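Long-range contact in arylesterase (Agrobacterium tumefaciens, PDB 3DCI), which probably hydrolyses ester bonds, as a zinc-binding member of the GDSL-like (SGNH) hydrolase family: residues 150-162 against 172-186. Sequence-based numbering, arbitrary orientation.
Sequences LLIVAPPPCVAGP and IEQSMRLAPLYRKLA
I152 and A154 point from strand 150-154 at helix 178-186, and Y182 rises between them. CG2 of I152 lies 3.7 Å from CD2 of Y182. CG1 stands beside the backbone N (chi1 -68°), which puts CG2 anti to that N, toward the ring. The CD1 branch of I152 runs the other way along the helix, to CB of A186 at 4.0 Å. I152 thus fits a hollow between Y182 and A186, with L185 at its margin. The Y182 ring meets I152, A154 and P155 obliquely, and V153 O sits at its edge, near the ring plane. Its hydroxyl goes further, hydrogen-bonding L109 O. The small A154 lets the backbones close in: its CB is 3.7 Å from CA of A179. The L178 and P155 side chains cross at about a right angle, with CD1 of L178 3.9 Å from CG of P155.

Past the strand, contact passes to helix 172-175. C158 N donates to S175 OG (3.1 Å), a bent bond at 140°. S175 OG lies doubtfully close to I172 O, at 2.5 Å. P157 CB rests on S175 OG and on CG of M176, a selenomethionine. I172 lies along one side of the loop: CG2 is 3.6 Å from C158 O, and CD1 reaches A160 N. A water bridges P155 O and S175 O.

Strand and helix run nearly antiparallel (167°), with axes 8.0 Å apart. Helix 178-189 leads into strand 192-195, which lies parallel beside 149-154 and begins at the zinc ligand H192. This is a beta-alpha-beta crossover of the three-layer alpha/beta SGNH-hydrolase fold.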
loop_
_atom_site.group_PDB
_atom_site.type_symbol
_atom_site.label_atom_id
_atom_site.label_comp_id
_atom_site.label_asym_id
_atom_site.label_seq_id
_atom_site.Cartn_x
_atom_site.Cartn_y
_atom_site.Cartn_z
ATOM N N LEU A 150 10.892 -18.645 -19.793
ATOM C CA LEU A 150 9.520 -18.150 -19.684
ATOM C C LEU A 150 8.699 -18.630 -20.876
ATOM O O LEU A 150 9.120 -18.530 -22.024
ATOM C CB LEU A 150 9.509 -16.617 -19.633
ATOM C CG LEU A 150 8.159 -15.899 -19.563
ATOM C CD1 LEU A 150 7.412 -16.265 -18.273
ATOM C CD2 LEU A 150 8.320 -14.378 -19.690
ATOM N N LEU A 151 7.509 -19.122 -20.575
ATOM C CA LEU A 151 6.504 -19.450 -21.547
ATOM C C LEU A 151 5.275 -18.615 -21.213
ATOM O O LEU A 151 4.710 -18.741 -20.130
ATOM C CB LEU A 151 6.207 -20.930 -21.489
ATOM C CG LEU A 151 5.080 -21.500 -22.357
ATOM C CD1 LEU A 151 5.273 -21.215 -23.865
ATOM C CD2 LEU A 151 4.954 -23.019 -22.075
ATOM N N ILE A 152 4.936 -17.716 -22.142
ATOM C CA ILE A 152 3.797 -16.812 -22.070
ATOM C C ILE A 152 2.652 -17.556 -22.747
ATOM O O ILE A 152 2.798 -17.958 -23.874
ATOM C CB ILE A 152 4.122 -15.486 -22.839
ATOM C CG1 ILE A 152 5.215 -14.707 -22.094
ATOM C CG2 ILE A 152 2.885 -14.605 -23.028
ATOM C CD1 ILE A 152 5.843 -13.544 -22.939
ATOM N N VAL A 153 1.539 -17.757 -22.023
ATOM C CA VAL A 153 0.388 -18.472 -22.511
ATOM C C VAL A 153 -0.849 -17.561 -22.614
ATOM O O VAL A 153 -1.280 -16.945 -21.623
ATOM C CB VAL A 153 0.089 -19.666 -21.629
ATOM C CG1 VAL A 153 -1.135 -20.436 -22.178
ATOM C CG2 VAL A 153 1.322 -20.613 -21.559
ATOM N N ALA A 154 -1.406 -17.458 -23.817
ATOM C CA ALA A 154 -2.625 -16.685 -24.004
ATOM C C ALA A 154 -3.778 -17.583 -23.576
ATOM O O ALA A 154 -3.824 -18.738 -23.991
ATOM C CB ALA A 154 -2.786 -16.241 -25.471
ATOM N N PRO A 155 -4.698 -17.066 -22.728
ATOM C CA PRO A 155 -5.832 -17.863 -22.318
ATOM C C PRO A 155 -6.823 -18.002 -23.464
ATOM O O PRO A 155 -6.831 -17.173 -24.377
ATOM C CB PRO A 155 -6.429 -17.038 -21.165
ATOM C CG PRO A 155 -6.110 -15.645 -21.505
ATOM C CD PRO A 155 -4.739 -15.717 -22.130
ATOM N N PRO A 156 -7.655 -19.040 -23.441
ATOM C CA PRO A 156 -8.633 -19.149 -24.522
ATOM C C PRO A 156 -9.560 -17.941 -24.495
ATOM O O PRO A 156 -9.866 -17.464 -23.414
ATOM C CB PRO A 156 -9.405 -20.419 -24.176
ATOM C CG PRO A 156 -8.508 -21.165 -23.237
ATOM C CD PRO A 156 -7.788 -20.132 -22.465
ATOM N N PRO A 157 -9.963 -17.418 -25.671
ATOM C CA PRO A 157 -10.824 -16.245 -25.693
ATOM C C PRO A 157 -12.203 -16.479 -25.092
ATOM O O PRO A 157 -12.698 -17.619 -25.054
ATOM C CB PRO A 157 -10.940 -15.908 -27.181
ATOM C CG PRO A 157 -10.575 -17.139 -27.893
ATOM C CD PRO A 157 -9.611 -17.867 -27.022
ATOM N N CYS A 158 -12.823 -15.392 -24.639
ATOM C CA CYS A 158 -14.199 -15.429 -24.174
ATOM C C CYS A 158 -15.183 -15.736 -25.314
ATOM O O CYS A 158 -14.895 -15.511 -26.489
ATOM C CB CYS A 158 -14.562 -14.098 -23.502
ATOM S SG CYS A 158 -13.546 -13.819 -22.028
ATOM N N VAL A 159 -16.343 -16.260 -24.943
ATOM C CA VAL A 159 -17.395 -16.533 -25.901
ATOM C C VAL A 159 -18.689 -16.004 -25.325
ATOM O O VAL A 159 -18.706 -15.528 -24.199
ATOM C CB VAL A 159 -17.499 -18.045 -26.231
ATOM C CG1 VAL A 159 -16.207 -18.532 -26.926
ATOM C CG2 VAL A 159 -17.820 -18.852 -24.996
ATOM N N ALA A 160 -19.754 -16.051 -26.114
ATOM C CA ALA A 160 -21.055 -15.610 -25.649
ATOM C C ALA A 160 -21.445 -16.454 -24.445
ATOM O O ALA A 160 -21.524 -17.685 -24.535
ATOM C CB ALA A 160 -22.094 -15.740 -26.752
ATOM N N GLY A 161 -21.633 -15.789 -23.303
ATOM C CA GLY A 161 -22.305 -16.378 -22.159
ATOM C C GLY A 161 -23.802 -16.408 -22.414
ATOM O O GLY A 161 -24.266 -16.020 -23.499
ATOM N N PRO A 162 -24.576 -16.865 -21.415
ATOM C CA PRO A 162 -26.038 -17.014 -21.554
ATOM C C PRO A 162 -26.780 -15.759 -22.059
ATOM O O PRO A 162 -27.684 -15.867 -22.917
ATOM C CB PRO A 162 -26.489 -17.368 -20.129
ATOM C CG PRO A 162 -25.286 -17.988 -19.496
ATOM C CD PRO A 162 -24.095 -17.292 -20.087
ATOM N N ILE A 172 -15.433 -9.949 -26.220
ATOM C CA ILE A 172 -14.900 -11.091 -26.966
ATOM C C ILE A 172 -13.744 -10.673 -27.871
ATOM O O ILE A 172 -12.681 -11.287 -27.864
ATOM C CB ILE A 172 -15.991 -11.763 -27.829
ATOM C CG1 ILE A 172 -17.003 -12.474 -26.933
ATOM C CG2 ILE A 172 -15.370 -12.783 -28.808
ATOM C CD1 ILE A 172 -18.170 -13.121 -27.705
ATOM N N GLU A 173 -13.965 -9.598 -28.622
ATOM C CA GLU A 173 -12.974 -9.167 -29.600
ATOM C C GLU A 173 -11.662 -8.758 -28.928
ATOM O O GLU A 173 -10.588 -9.019 -29.477
ATOM C CB GLU A 173 -13.527 -8.083 -30.529
ATOM C CG GLU A 173 -14.449 -8.652 -31.632
ATOM C CD GLU A 173 -14.766 -7.659 -32.746
ATOM O OE1 GLU A 173 -14.046 -6.645 -32.880
ATOM O OE2 GLU A 173 -15.738 -7.892 -33.506
ATOM N N GLN A 174 -11.730 -8.168 -27.736
ATOM C CA GLN A 174 -10.504 -7.847 -27.000
ATOM C C GLN A 174 -9.765 -9.101 -26.518
ATOM O O GLN A 174 -8.554 -9.144 -26.598
ATOM C CB GLN A 174 -10.782 -6.927 -25.815
ATOM C CG GLN A 174 -11.251 -5.532 -26.249
ATOM C CD GLN A 174 -10.216 -4.800 -27.086
ATOM O OE1 GLN A 174 -9.027 -4.816 -26.770
ATOM N NE2 GLN A 174 -10.662 -4.157 -28.155
ATOM N N SER A 175 -10.495 -10.096 -26.006
ATOM C CA SER A 175 -9.891 -11.351 -25.572
ATOM C C SER A 175 -9.164 -12.060 -26.723
ATOM O O SER A 175 -8.172 -12.754 -26.500
ATOM C CB SER A 175 -10.949 -12.281 -24.986
ATOM O OG SER A 175 -11.857 -12.720 -25.984
HETATM N N MSE A 176 -9.677 -11.870 -27.947
HETATM C CA MSE A 176 -9.116 -12.492 -29.146
HETATM C C MSE A 176 -7.821 -11.813 -29.590
HETATM O O MSE A 176 -7.076 -12.350 -30.420
HETATM C CB MSE A 176 -10.136 -12.446 -30.290
HETATM C CG MSE A 176 -11.339 -13.378 -30.132
HETATM SE SE MSE A 176 -12.540 -13.147 -31.638
HETATM C CE MSE A 176 -13.855 -14.551 -31.270
ATOM N N ARG A 177 -7.549 -10.630 -29.052
ATOM C CA ARG A 177 -6.312 -9.917 -29.334
ATOM C C ARG A 177 -5.136 -10.418 -28.487
ATOM O O ARG A 177 -3.983 -10.086 -28.762
ATOM C CB ARG A 177 -6.476 -8.406 -29.097
ATOM C CG ARG A 177 -7.417 -7.651 -30.052
ATOM C CD ARG A 177 -7.531 -6.174 -29.593
ATOM N NE ARG A 177 -6.272 -5.430 -29.784
ATOM C CZ ARG A 177 -5.916 -4.304 -29.143
ATOM N NH1 ARG A 177 -6.706 -3.737 -28.223
ATOM N NH2 ARG A 177 -4.743 -3.724 -29.425
ATOM N N LEU A 178 -5.415 -11.184 -27.437
ATOM C CA LEU A 178 -4.361 -11.593 -26.521
ATOM C C LEU A 178 -3.342 -12.513 -27.197
ATOM O O LEU A 178 -2.136 -12.338 -27.002
ATOM C CB LEU A 178 -4.935 -12.245 -25.253
ATOM C CG LEU A 178 -5.745 -11.329 -24.330
ATOM C CD1 LEU A 178 -6.353 -12.109 -23.143
ATOM C CD2 LEU A 178 -4.900 -10.173 -23.808
ATOM N N ALA A 179 -3.805 -13.468 -28.000
ATOM C CA ALA A 179 -2.889 -14.395 -28.692
ATOM C C ALA A 179 -1.867 -13.653 -29.584
ATOM O O ALA A 179 -0.659 -13.747 -29.341
ATOM C CB ALA A 179 -3.647 -15.427 -29.481
ATOM N N PRO A 180 -2.340 -12.882 -30.580
ATOM C CA PRO A 180 -1.368 -12.199 -31.437
ATOM C C PRO A 180 -0.503 -11.172 -30.713
ATOM O O PRO A 180 0.660 -11.018 -31.077
ATOM C CB PRO A 180 -2.242 -11.527 -32.513
ATOM C CG PRO A 180 -3.591 -11.454 -31.923
ATOM C CD PRO A 180 -3.725 -12.625 -31.015
ATOM N N LEU A 181 -1.044 -10.471 -29.713
ATOM C CA LEU A 181 -0.234 -9.502 -28.972
ATOM C C LEU A 181 0.817 -10.200 -28.102
ATOM O O LEU A 181 1.958 -9.728 -27.995
ATOM C CB LEU A 181 -1.103 -8.558 -28.107
ATOM C CG LEU A 181 -1.963 -7.511 -28.847
ATOM C CD1 LEU A 181 -2.886 -6.765 -27.874
ATOM C CD2 LEU A 181 -1.103 -6.521 -29.643
ATOM N N TYR A 182 0.417 -11.289 -27.443
ATOM C CA TYR A 182 1.352 -12.061 -26.609
ATOM C C TYR A 182 2.412 -12.751 -27.452
ATOM O O TYR A 182 3.556 -12.866 -27.036
ATOM C CB TYR A 182 0.619 -13.124 -25.788
ATOM C CG TYR A 182 -0.106 -12.662 -24.548
ATOM C CD1 TYR A 182 -0.332 -11.311 -24.281
ATOM C CD2 TYR A 182 -0.649 -13.590 -23.687
ATOM C CE1 TYR A 182 -1.019 -10.915 -23.147
ATOM C CE2 TYR A 182 -1.351 -13.198 -22.546
ATOM C CZ TYR A 182 -1.534 -11.870 -22.291
ATOM O OH TYR A 182 -2.232 -11.524 -21.169
ATOM N N ARG A 183 2.016 -13.242 -28.616
ATOM C CA ARG A 183 2.965 -13.823 -29.563
ATOM C C ARG A 183 4.028 -12.821 -29.936
ATOM O O ARG A 183 5.214 -13.138 -29.916
ATOM C CB ARG A 183 2.244 -14.298 -30.810
ATOM C CG ARG A 183 3.114 -15.091 -31.796
ATOM C CD ARG A 183 2.312 -15.416 -33.058
ATOM N NE ARG A 183 1.639 -16.702 -32.921
ATOM C CZ ARG A 183 0.327 -16.886 -32.762
ATOM N NH1 ARG A 183 -0.136 -18.129 -32.622
ATOM N NH2 ARG A 183 -0.538 -15.870 -32.751
ATOM N N LYS A 184 3.601 -11.610 -30.277
ATOM C CA LYS A 184 4.523 -10.569 -30.723
ATOM C C LYS A 184 5.408 -10.139 -29.569
ATOM O O LYS A 184 6.608 -9.931 -29.771
ATOM C CB LYS A 184 3.787 -9.380 -31.336
ATOM C CG LYS A 184 3.142 -9.689 -32.674
ATOM C CD LYS A 184 2.673 -8.407 -33.394
ATOM C CE LYS A 184 2.536 -8.620 -34.922
ATOM N NZ LYS A 184 1.354 -9.474 -35.200
ATOM N N LEU A 185 4.845 -10.080 -28.353
ATOM C CA LEU A 185 5.632 -9.762 -27.168
ATOM C C LEU A 185 6.713 -10.808 -26.869
ATOM O O LEU A 185 7.855 -10.455 -26.562
ATOM C CB LEU A 185 4.727 -9.575 -25.938
ATOM C CG LEU A 185 5.442 -9.223 -24.628
ATOM C CD1 LEU A 185 6.028 -7.835 -24.700
ATOM C CD2 LEU A 185 4.513 -9.398 -23.365
ATOM N N ALA A 186 6.339 -12.089 -26.944
ATOM C CA ALA A 186 7.269 -13.188 -26.720
ATOM C C ALA A 186 8.409 -13.145 -27.738
ATOM O O ALA A 186 9.555 -13.282 -27.360
ATOM C CB ALA A 186 6.519 -14.528 -26.776
HETATM O O HOH W 1 -8.344 -14.656 -24.189
#